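Local coordinates for protein probable zinc protease (Pseudomonas aeruginosa, PDB 4NNZ) that probably acts as a zinc-dependent metallopeptidase of the M16 family, forming one subunit of the heterodimeric PA0371-PA0372 protease, at residues R263-N266 with A267-I271; R351-A354 with Q355-G359; E107-R110 with M111-S115. All coordinates share one frame; numbering follows the deposited sequence.

Contact 1: residues R263-N266 with A267-I271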
ATOM      1  N   ARG A 263      10.882   0.283 -26.670  1.00 56.01           N
ATOM      2  CA  ARG A 263      10.119  -0.163 -27.808  1.00 57.27           C
ATOM      3  C   ARG A 263       8.851  -0.845 -27.386  1.00 51.41           C
ATOM      4  O   ARG A 263       7.841  -0.664 -27.994  1.00 51.37           O
ATOM      5  CB  ARG A 263      10.939  -1.077 -28.706  1.00 58.64           C
ATOM      6  CG  ARG A 263      10.209  -1.549 -29.942  1.00 61.12           C
ATOM      7  CD  ARG A 263      10.348  -0.593 -31.110  1.00 68.06           C
ATOM      8  NE  ARG A 263      11.730  -0.269 -31.420  1.00 68.16           N
ATOM      9  CZ  ARG A 263      12.456  -0.901 -32.327  1.00 65.51           C
ATOM     10  NH1 ARG A 263      11.935  -1.884 -33.008  1.00 64.36           N
ATOM     11  NH2 ARG A 263      13.702  -0.555 -32.550  1.00 61.82           N
ATOM     12  N   GLU A 264       8.922  -1.658 -26.357  1.00 51.19           N
ATOM     13  CA  GLU A 264       7.762  -2.380 -25.905  1.00 51.38           C
ATOM     14  C   GLU A 264       6.687  -1.438 -25.389  1.00 51.16           C
ATOM     15  O   GLU A 264       5.523  -1.679 -25.574  1.00 51.01           O
ATOM     16  CB  GLU A 264       8.144  -3.472 -24.915  1.00 56.36           C
ATOM     17  CG  GLU A 264       8.092  -3.048 -23.470  1.00 65.16           C
ATOM     18  CD  GLU A 264       8.988  -3.858 -22.584  1.00 72.16           C
ATOM     19  OE1 GLU A 264       9.085  -5.071 -22.782  1.00 69.97           O
ATOM     20  OE2 GLU A 264       9.599  -3.281 -21.684  1.00 74.30           O
ATOM     21  N   VAL A 265       7.085  -0.363 -24.731  1.00 49.69           N
ATOM     22  CA  VAL A 265       6.140   0.605 -24.259  1.00 46.17           C
ATOM     23  C   VAL A 265       5.429   1.236 -25.417  1.00 47.30           C
ATOM     24  O   VAL A 265       4.244   1.389 -25.397  1.00 49.43           O
ATOM     25  CB  VAL A 265       6.838   1.714 -23.471  1.00 45.99           C
ATOM     26  CG1 VAL A 265       5.872   2.802 -23.087  1.00 45.14           C
ATOM     27  CG2 VAL A 265       7.470   1.164 -22.225  1.00 48.46           C
ATOM     28  N   ASN A 266       6.175   1.649 -26.403  1.00 42.59           N
ATOM     29  CA  ASN A 266       5.594   2.308 -27.523  1.00 44.43           C
ATOM     30  C   ASN A 266       4.689   1.380 -28.279  1.00 42.81           C
ATOM     31  O   ASN A 266       3.731   1.796 -28.871  1.00 40.01           O
ATOM     32  CB  ASN A 266       6.655   2.950 -28.376  1.00 46.25           C
ATOM     33  CG  ASN A 266       7.292   4.115 -27.695  1.00 47.06           C
ATOM     34  OD1 ASN A 266       6.742   4.678 -26.790  1.00 45.40           O
ATOM     35  ND2 ASN A 266       8.454   4.467 -28.121  1.00 50.22           N
ATOM     36  N   ALA A 267       5.026   0.110 -28.238  1.00 39.27           N
ATOM     37  CA  ALA A 267       4.198  -0.930 -28.773  1.00 40.97           C
ATOM     38  C   ALA A 267       2.893  -1.045 -28.021  1.00 40.78           C
ATOM     39  O   ALA A 267       1.879  -1.295 -28.588  1.00 43.98           O
ATOM     40  CB  ALA A 267       4.935  -2.231 -28.762  1.00 40.64           C
ATOM     41  N   LEU A 268       2.939  -0.874 -26.730  1.00 41.45           N
ATOM     42  CA  LEU A 268       1.735  -0.826 -25.944  1.00 44.54           C
ATOM     43  C   LEU A 268       0.818   0.355 -26.234  1.00 42.00           C
ATOM     44  O   LEU A 268      -0.371   0.226 -26.211  1.00 42.88           O
ATOM     45  CB  LEU A 268       2.072  -0.930 -24.467  1.00 43.24           C
ATOM     46  CG  LEU A 268       2.465  -2.313 -24.043  1.00 41.53           C
ATOM     47  CD1 LEU A 268       2.985  -2.295 -22.642  1.00 44.32           C
ATOM     48  CD2 LEU A 268       1.312  -3.270 -24.162  1.00 40.89           C
ATOM     49  N   ARG A 269       1.387   1.511 -26.483  1.00 39.59           N
ATOM     50  CA  ARG A 269       0.611   2.670 -26.819  1.00 39.99           C
ATOM     51  C   ARG A 269      -0.120   2.453 -28.108  1.00 41.04           C
ATOM     52  O   ARG A 269      -1.273   2.756 -28.223  1.00 42.33           O
ATOM     53  CB  ARG A 269       1.528   3.863 -26.932  1.00 40.52           C
ATOM     54  CG  ARG A 269       2.524   3.902 -25.812  1.00 41.95           C
ATOM     55  CD  ARG A 269       3.484   5.046 -25.925  1.00 44.32           C
ATOM     56  NE  ARG A 269       2.851   6.277 -26.327  1.00 44.22           N
ATOM     57  CZ  ARG A 269       3.507   7.337 -26.748  1.00 46.29           C
ATOM     58  NH1 ARG A 269       4.799   7.312 -26.826  1.00 50.47           N
ATOM     59  NH2 ARG A 269       2.870   8.417 -27.088  1.00 48.02           N
ATOM     60  N   LEU A 270       0.579   1.891 -29.065  1.00 41.70           N
ATOM     61  CA  LEU A 270       0.041   1.552 -30.340  1.00 40.30           C
ATOM     62  C   LEU A 270      -1.059   0.517 -30.208  1.00 42.62           C
ATOM     63  O   LEU A 270      -2.023   0.571 -30.915  1.00 45.36           O
ATOM     64  CB  LEU A 270       1.155   1.046 -31.251  1.00 46.48           C
ATOM     65  CG  LEU A 270       1.692   1.865 -32.418  1.00 47.47           C
ATOM     66  CD1 LEU A 270       0.588   2.434 -33.254  1.00 49.75           C
ATOM     67  CD2 LEU A 270       2.578   2.989 -31.955  1.00 50.55           C
ATOM     68  N   ILE A 271      -0.922  -0.427 -29.303  1.00 40.34           N
ATOM     69  CA  ILE A 271      -1.953  -1.426 -29.113  1.00 40.73           C
ATOM     70  C   ILE A 271      -3.244  -0.809 -28.636  1.00 40.77           C
ATOM     71  O   ILE A 271      -4.298  -1.227 -29.042  1.00 42.90           O
ATOM     72  CB  ILE A 271      -1.492  -2.578 -28.197  1.00 40.62           C
ATOM     73  CG1 ILE A 271      -0.582  -3.512 -28.943  1.00 41.71           C
ATOM     74  CG2 ILE A 271      -2.635  -3.432 -27.715  1.00 39.10           C
ATOM     75  CD1 ILE A 271       0.306  -4.306 -28.040  1.00 40.36           C
TER
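Asn-266 and Arg-269, three residues apart on one helix, run side by side and point the same way, joined by a single polar bond from Arg-269 NH1 to Asn-266 OD1 of 3.3 Å. The oxygen lies at the edge of the guanidinium, close to its plane, but NH1 stands 50° above the carbonyl plane of the amide, so the bond does not follow a lone pair. The chain bends at chi3 (42°), leading NE away from the amide, and NH1, on the same side of the guanidinium as CD, returns to meet OD1. Asn-266 is buried against Ala-393, where its OD1 adds a neutral acceptor to NH1 while Asp-390 supplies the charge through a salt bridge to the same atom.

Four i to i+4 backbone bonds carry the helix through both segments. They run from the N atoms of Ala-267, Leu-268, Arg-269 and Leu-270 to the O atoms of Arg-263, Glu-264, Val-265 and Asn-266.

Carbon atoms also pack against the helix carbonyls. Arg-269 CG comes within 3.1 Å of Val-265 O, and its CD lies 4.3 Å from Val-265 CG1, so the aliphatic part of the arginine flanks the valine. Leu-268 CB lies 3.3 Å from the same oxygen, and the small Ala-267 rests its CB 3.3 Å from Glu-264 O.

At the start of helix 262-276, Arg-263 is paired with Asp-401 and Glu-264 is bound by Ser-259. Val-265 and Leu-268 pack on Tyr-301 of strand 294-301, while Leu-270 meets helix 386-396 and Arg-353 of helix 346-364, where Arg-269 also touches Met-356.

Contact 2: residues R351-A354 with Q355-G359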
ATOM      1  N   ARG A 351      -2.425   3.459 -40.224  1.00 60.78           N
ATOM      2  CA  ARG A 351      -3.612   4.272 -40.130  1.00 61.24           C
ATOM      3  C   ARG A 351      -3.766   4.667 -38.706  1.00 61.11           C
ATOM      4  O   ARG A 351      -4.112   5.777 -38.396  1.00 56.43           O
ATOM      5  CB  ARG A 351      -4.827   3.468 -40.561  1.00 68.19           C
ATOM      6  CG  ARG A 351      -6.161   4.007 -40.107  1.00 75.13           C
ATOM      7  CD  ARG A 351      -7.265   2.997 -40.310  1.00 85.74           C
ATOM      8  NE  ARG A 351      -7.342   2.052 -39.208  1.00 96.23           N
ATOM      9  CZ  ARG A 351      -8.303   2.027 -38.297  1.00 97.36           C
ATOM     10  NH1 ARG A 351      -8.600   3.110 -37.597  1.00 94.03           N
ATOM     11  NH2 ARG A 351      -8.971   0.913 -38.091  1.00 95.16           N
ATOM     12  N   VAL A 352      -3.579   3.703 -37.837  1.00 57.44           N
ATOM     13  CA  VAL A 352      -3.658   3.924 -36.419  1.00 55.79           C
ATOM     14  C   VAL A 352      -2.552   4.799 -35.866  1.00 51.57           C
ATOM     15  O   VAL A 352      -2.788   5.581 -34.997  1.00 51.86           O
ATOM     16  CB  VAL A 352      -3.826   2.581 -35.703  1.00 61.32           C
ATOM     17  CG1 VAL A 352      -3.450   2.634 -34.242  1.00 62.30           C
ATOM     18  CG2 VAL A 352      -5.245   2.109 -35.865  1.00 59.49           C
ATOM     19  N   ARG A 353      -1.341   4.613 -36.333  1.00 48.74           N
ATOM     20  CA  ARG A 353      -0.247   5.440 -35.894  1.00 48.49           C
ATOM     21  C   ARG A 353      -0.389   6.866 -36.318  1.00 54.12           C
ATOM     22  O   ARG A 353      -0.023   7.774 -35.607  1.00 55.00           O
ATOM     23  CB  ARG A 353       1.068   4.908 -36.405  1.00 50.69           C
ATOM     24  CG  ARG A 353       2.267   5.474 -35.694  1.00 50.29           C
ATOM     25  CD  ARG A 353       3.529   5.194 -36.460  1.00 54.03           C
ATOM     26  NE  ARG A 353       3.511   3.864 -37.022  1.00 57.97           N
ATOM     27  CZ  ARG A 353       4.574   3.228 -37.451  1.00 59.18           C
ATOM     28  NH1 ARG A 353       5.740   3.798 -37.379  1.00 71.49           N
ATOM     29  NH2 ARG A 353       4.466   2.031 -37.956  1.00 59.99           N
ATOM     30  N   ALA A 354      -0.850   7.063 -37.533  1.00 57.79           N
ATOM     31  CA  ALA A 354      -0.886   8.384 -38.096  1.00 52.52           C
ATOM     32  C   ALA A 354      -1.817   9.269 -37.345  1.00 50.71           C
ATOM     33  O   ALA A 354      -1.537  10.404 -37.090  1.00 48.87           O
ATOM     34  CB  ALA A 354      -1.300   8.305 -39.535  1.00 48.07           C
ATOM     35  N   GLN A 355      -2.967   8.736 -37.032  1.00 55.46           N
ATOM     36  CA  GLN A 355      -3.958   9.470 -36.297  1.00 58.83           C
ATOM     37  C   GLN A 355      -3.545   9.816 -34.894  1.00 56.10           C
ATOM     38  O   GLN A 355      -3.946  10.820 -34.365  1.00 58.55           O
ATOM     39  CB  GLN A 355      -5.340   8.850 -36.412  1.00 59.90           C
ATOM     40  CG  GLN A 355      -6.209   9.685 -37.338  1.00 64.04           C
ATOM     41  CD  GLN A 355      -7.523   9.059 -37.715  1.00 66.79           C
ATOM     42  OE1 GLN A 355      -8.175   8.431 -36.912  1.00 64.72           O
ATOM     43  NE2 GLN A 355      -7.923   9.253 -38.947  1.00 66.18           N
ATOM     44  N   MET A 356      -2.750   8.963 -34.292  1.00 52.57           N
ATOM     45  CA  MET A 356      -2.189   9.236 -33.004  1.00 55.69           C
ATOM     46  C   MET A 356      -1.255  10.408 -33.055  1.00 58.12           C
ATOM     47  O   MET A 356      -1.230  11.237 -32.176  1.00 53.12           O
ATOM     48  CB  MET A 356      -1.399   8.035 -32.562  1.00 56.70           C
ATOM     49  CG  MET A 356      -1.698   7.566 -31.175  1.00 61.19           C
ATOM     50  SD  MET A 356      -0.719   6.145 -30.732  1.00 60.72           S
ATOM     51  CE  MET A 356       0.364   6.841 -29.522  1.00 61.17           C
ATOM     52  N   ILE A 357      -0.424  10.430 -34.067  1.00 57.84           N
ATOM     53  CA  ILE A 357       0.494  11.505 -34.238  1.00 57.39           C
ATOM     54  C   ILE A 357      -0.248  12.790 -34.499  1.00 56.07           C
ATOM     55  O   ILE A 357       0.064  13.818 -33.956  1.00 61.92           O
ATOM     56  CB  ILE A 357       1.406  11.184 -35.392  1.00 59.04           C
ATOM     57  CG1 ILE A 357       2.132   9.896 -35.077  1.00 59.22           C
ATOM     58  CG2 ILE A 357       2.361  12.322 -35.632  1.00 61.24           C
ATOM     59  CD1 ILE A 357       3.313   9.625 -35.961  1.00 58.34           C
ATOM     60  N   ALA A 358      -1.261  12.701 -35.322  1.00 52.58           N
ATOM     61  CA  ALA A 358      -1.973  13.859 -35.742  1.00 51.70           C
ATOM     62  C   ALA A 358      -2.619  14.531 -34.575  1.00 53.27           C
ATOM     63  O   ALA A 358      -2.596  15.731 -34.462  1.00 59.13           O
ATOM     64  CB  ALA A 358      -3.022  13.456 -36.742  1.00 52.70           C
ATOM     65  N   GLY A 359      -3.239  13.752 -33.720  1.00 59.78           N
ATOM     66  CA  GLY A 359      -3.870  14.268 -32.534  1.00 61.11           C
ATOM     67  C   GLY A 359      -2.881  14.878 -31.588  1.00 63.23           C
ATOM     68  O   GLY A 359      -3.144  15.874 -30.952  1.00 62.01           O
TER
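Residues 351-354 and 355-359 are successive turns of one helix, with phi and psi helical throughout, yet the i to i+4 bonds between them are uneven. Those from Gln-355 N to Arg-351 O and from Met-356 N to Val-352 O are weak, both 3.5 Å long. The next two tighten: Ile-357 N reaches Arg-353 O at 3.1 Å, and Ala-358 N reaches Ala-354 O at 2.9 Å. The carbonyl of Arg-353 is also touched by carbon, since Ile-357 CG1 sits 3.1 Å from this oxygen. That branch is set anti to the carbonyl carbon of its own residue (chi1 -59°), which lays it back along the preceding turn and carries CD1 to 4.3 Å from Arg-353 CG.

Helix 346-364 belongs to the C-terminal half of the M16 chain, and one face of it packs on helices 262-276 and 386-396. Val-352 turns inward onto Ala-273, and Ile-357 onto Leu-391. Arg-353 is buried, its CB against Leu-270, while its NH1 makes a weak hydrogen bond to the carbonyl of Lys-395.

Met-356 places CB 3.4 Å from Arg-353 O, then bends at chi3, and its long unbranched chain meets Arg-269, Ala-273 and Leu-394. Ala-354, Gln-355 and Ala-358 lie on the exposed face.

Contact 3: residues E107-R110 with M111-S115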
ATOM      1  N   GLU A 107       4.642  32.770  -7.293  1.00 57.01           N
ATOM      2  CA  GLU A 107       4.875  31.352  -7.322  1.00 58.43           C
ATOM      3  C   GLU A 107       6.056  31.063  -6.436  1.00 60.02           C
ATOM      4  O   GLU A 107       6.126  30.057  -5.784  1.00 58.09           O
ATOM      5  CB  GLU A 107       5.180  30.916  -8.740  1.00 59.53           C
ATOM      6  CG  GLU A 107       4.389  29.737  -9.285  1.00 61.60           C
ATOM      7  CD  GLU A 107       3.242  29.286  -8.421  1.00 61.78           C
ATOM      8  OE1 GLU A 107       3.491  28.610  -7.430  1.00 68.26           O
ATOM      9  OE2 GLU A 107       2.095  29.598  -8.725  1.00 58.40           O
ATOM     10  N   ALA A 108       6.989  31.991  -6.439  1.00 63.49           N
ATOM     11  CA  ALA A 108       8.135  32.005  -5.574  1.00 56.51           C
ATOM     12  C   ALA A 108       7.719  32.157  -4.158  1.00 56.44           C
ATOM     13  O   ALA A 108       8.365  31.663  -3.289  1.00 61.83           O
ATOM     14  CB  ALA A 108       9.078  33.105  -5.968  1.00 54.95           C
ATOM     15  N   ASP A 109       6.682  32.925  -3.921  1.00 57.70           N
ATOM     16  CA  ASP A 109       6.204  33.118  -2.584  1.00 62.51           C
ATOM     17  C   ASP A 109       5.732  31.824  -2.003  1.00 60.16           C
ATOM     18  O   ASP A 109       5.957  31.518  -0.867  1.00 54.48           O
ATOM     19  CB  ASP A 109       5.045  34.068  -2.604  1.00 73.06           C
ATOM     20  CG  ASP A 109       4.894  34.795  -1.326  1.00 77.16           C
ATOM     21  OD1 ASP A 109       5.870  35.417  -0.921  1.00 79.35           O
ATOM     22  OD2 ASP A 109       3.810  34.756  -0.734  1.00 78.80           O
ATOM     23  N   ARG A 110       5.063  31.060  -2.827  1.00 61.90           N
ATOM     24  CA  ARG A 110       4.548  29.800  -2.435  1.00 60.16           C
ATOM     25  C   ARG A 110       5.686  28.912  -2.024  1.00 57.50           C
ATOM     26  O   ARG A 110       5.610  28.238  -1.048  1.00 58.19           O
ATOM     27  CB  ARG A 110       3.895  29.200  -3.660  1.00 60.54           C
ATOM     28  CG  ARG A 110       2.590  28.497  -3.419  1.00 71.83           C
ATOM     29  CD  ARG A 110       2.320  27.463  -4.490  1.00 76.45           C
ATOM     30  NE  ARG A 110       1.871  28.097  -5.711  1.00 76.96           N
ATOM     31  CZ  ARG A 110       0.825  28.891  -5.781  1.00 70.51           C
ATOM     32  NH1 ARG A 110       0.122  29.137  -4.703  1.00 72.23           N
ATOM     33  NH2 ARG A 110       0.490  29.439  -6.928  1.00 65.28           N
ATOM     34  N   MET A 111       6.724  28.878  -2.818  1.00 51.84           N
ATOM     35  CA  MET A 111       7.848  28.035  -2.543  1.00 49.48           C
ATOM     36  C   MET A 111       8.560  28.442  -1.294  1.00 50.50           C
ATOM     37  O   MET A 111       9.034  27.631  -0.551  1.00 54.73           O
ATOM     38  CB  MET A 111       8.797  28.074  -3.712  1.00 50.31           C
ATOM     39  CG  MET A 111       9.723  26.904  -3.790  1.00 49.09           C
ATOM     40  SD  MET A 111      10.551  26.909  -5.336  1.00 49.88           S
ATOM     41  CE  MET A 111      11.741  28.147  -5.029  1.00 50.95           C
ATOM     42  N   ALA A 112       8.651  29.732  -1.101  1.00 54.74           N
ATOM     43  CA  ALA A 112       9.375  30.291   0.003  1.00 58.63           C
ATOM     44  C   ALA A 112       8.820  30.018   1.383  1.00 59.33           C
ATOM     45  O   ALA A 112       9.575  29.816   2.310  1.00 61.57           O
ATOM     46  CB  ALA A 112       9.560  31.772  -0.208  1.00 59.17           C
ATOM     47  N   HIS A 113       7.524  30.104   1.549  1.00 61.34           N
ATOM     48  CA  HIS A 113       6.995  29.856   2.851  1.00 62.99           C
ATOM     49  C   HIS A 113       5.542  29.528   2.810  1.00 60.69           C
ATOM     50  O   HIS A 113       4.852  29.898   1.899  1.00 61.76           O
ATOM     51  CB  HIS A 113       7.240  31.062   3.722  1.00 69.98           C
ATOM     52  CG  HIS A 113       6.369  32.221   3.395  1.00 74.75           C
ATOM     53  ND1 HIS A 113       5.233  32.517   4.108  1.00 71.28           N
ATOM     54  CD2 HIS A 113       6.462  33.152   2.426  1.00 75.50           C
ATOM     55  CE1 HIS A 113       4.663  33.582   3.589  1.00 76.65           C
ATOM     56  NE2 HIS A 113       5.386  33.984   2.563  1.00 77.27           N
ATOM     57  N   LEU A 114       5.074  28.845   3.827  1.00 61.05           N
ATOM     58  CA  LEU A 114       3.709  28.431   3.846  1.00 63.23           C
ATOM     59  C   LEU A 114       3.002  29.153   4.925  1.00 67.01           C
ATOM     60  O   LEU A 114       3.280  28.950   6.074  1.00 62.44           O
ATOM     61  CB  LEU A 114       3.623  26.944   4.130  1.00 68.72           C
ATOM     62  CG  LEU A 114       2.205  26.411   4.284  1.00 75.04           C
ATOM     63  CD1 LEU A 114       1.292  26.920   3.195  1.00 72.10           C
ATOM     64  CD2 LEU A 114       2.174  24.912   4.353  1.00 68.45           C
ATOM     65  N   SER A 115       2.027  29.960   4.553  1.00 79.27           N
ATOM     66  CA  SER A 115       1.200  30.611   5.538  1.00 81.52           C
ATOM     67  C   SER A 115      -0.077  29.852   5.605  1.00 71.72           C
ATOM     68  O   SER A 115      -0.856  29.885   4.700  1.00 72.34           O
ATOM     69  CB  SER A 115       0.911  32.047   5.125  1.00 80.97           C
ATOM     70  OG  SER A 115       1.035  32.940   6.211  1.00 70.23           O
TER
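Asp-109 and His-113 meet across the last turn of helix 100-112, joined through the backbone rather than through their side chains. His-113 N donates to Asp-109 O at 3.2 Å, the closing i to i+4 bond, and His-113 is the first residue to leave helical phi and psi. Before it, Ala-112 N is bound to Ala-108 O at 2.9 Å and Met-111 N to Glu-107 O at 3.2 Å, so the amides of residues 111 to 113 each have a helical acceptor.

Carbonyls near the end of a helix lack the next turn's amides. Here the hydroxyl of Tyr-181 serves instead, hydrogen-bonding to Arg-110 O and more weakly to Met-111 O.

The side chains of Asp-109 and His-113 cross with carboxylate and ring planes at 90°. The imidazole takes the crowded position between backbone N and carbonyl carbon (chi1 73°), which swings it back over the turn. His-113 NE2 then lies 3.7 Å from Asp-109 OD2 and 3.8 Å from OD1, too far to count as a bond, although an electrostatic attraction is possible.

The buried Glu-107 is matched by Arg-110 one turn on: NE faces OE1 and NH2 faces OE2, a two-pronged salt bridge whose modelled lengths of 2.4 Å are doubtful as exact values. Glu-107 packs against Tyr-91 and Leu-33 of the sheet, while the nonpolar Ala-108 and Met-111 pack on Phe-211 of helix 200-211, Met-111 also on Tyr-35.

Pairing the buried carboxylate with a guanidinium would offset the cost of enclosing its charge. At the exposed helix end, the carbonyls and Asp-109 would together tend to favour a protonated His-113.

How the contacts relate
Contacts 1 and 2 are neighbours in space, with centres 14 Å apart, although some eighty residues separate them along the chain. Their helices touch directly: Arg-269 NH2 lies 3.8 Å from Met-356 CE, and Leu-270 CD1 lies 4.0 Å from Arg-353 CB. Contact 3 stands on the opposite side of the chain's centre, its own centre about 40 Å from that of contact 1 and 42 Å from that of contact 2. There Arg-110 and Leu-114 touch Met-57, which follows helix 49-56 and its HxxEH sequence, the zinc-binding motif of M16 peptidases. Contacts 1 and 2 lie in the C-terminal half of the chain.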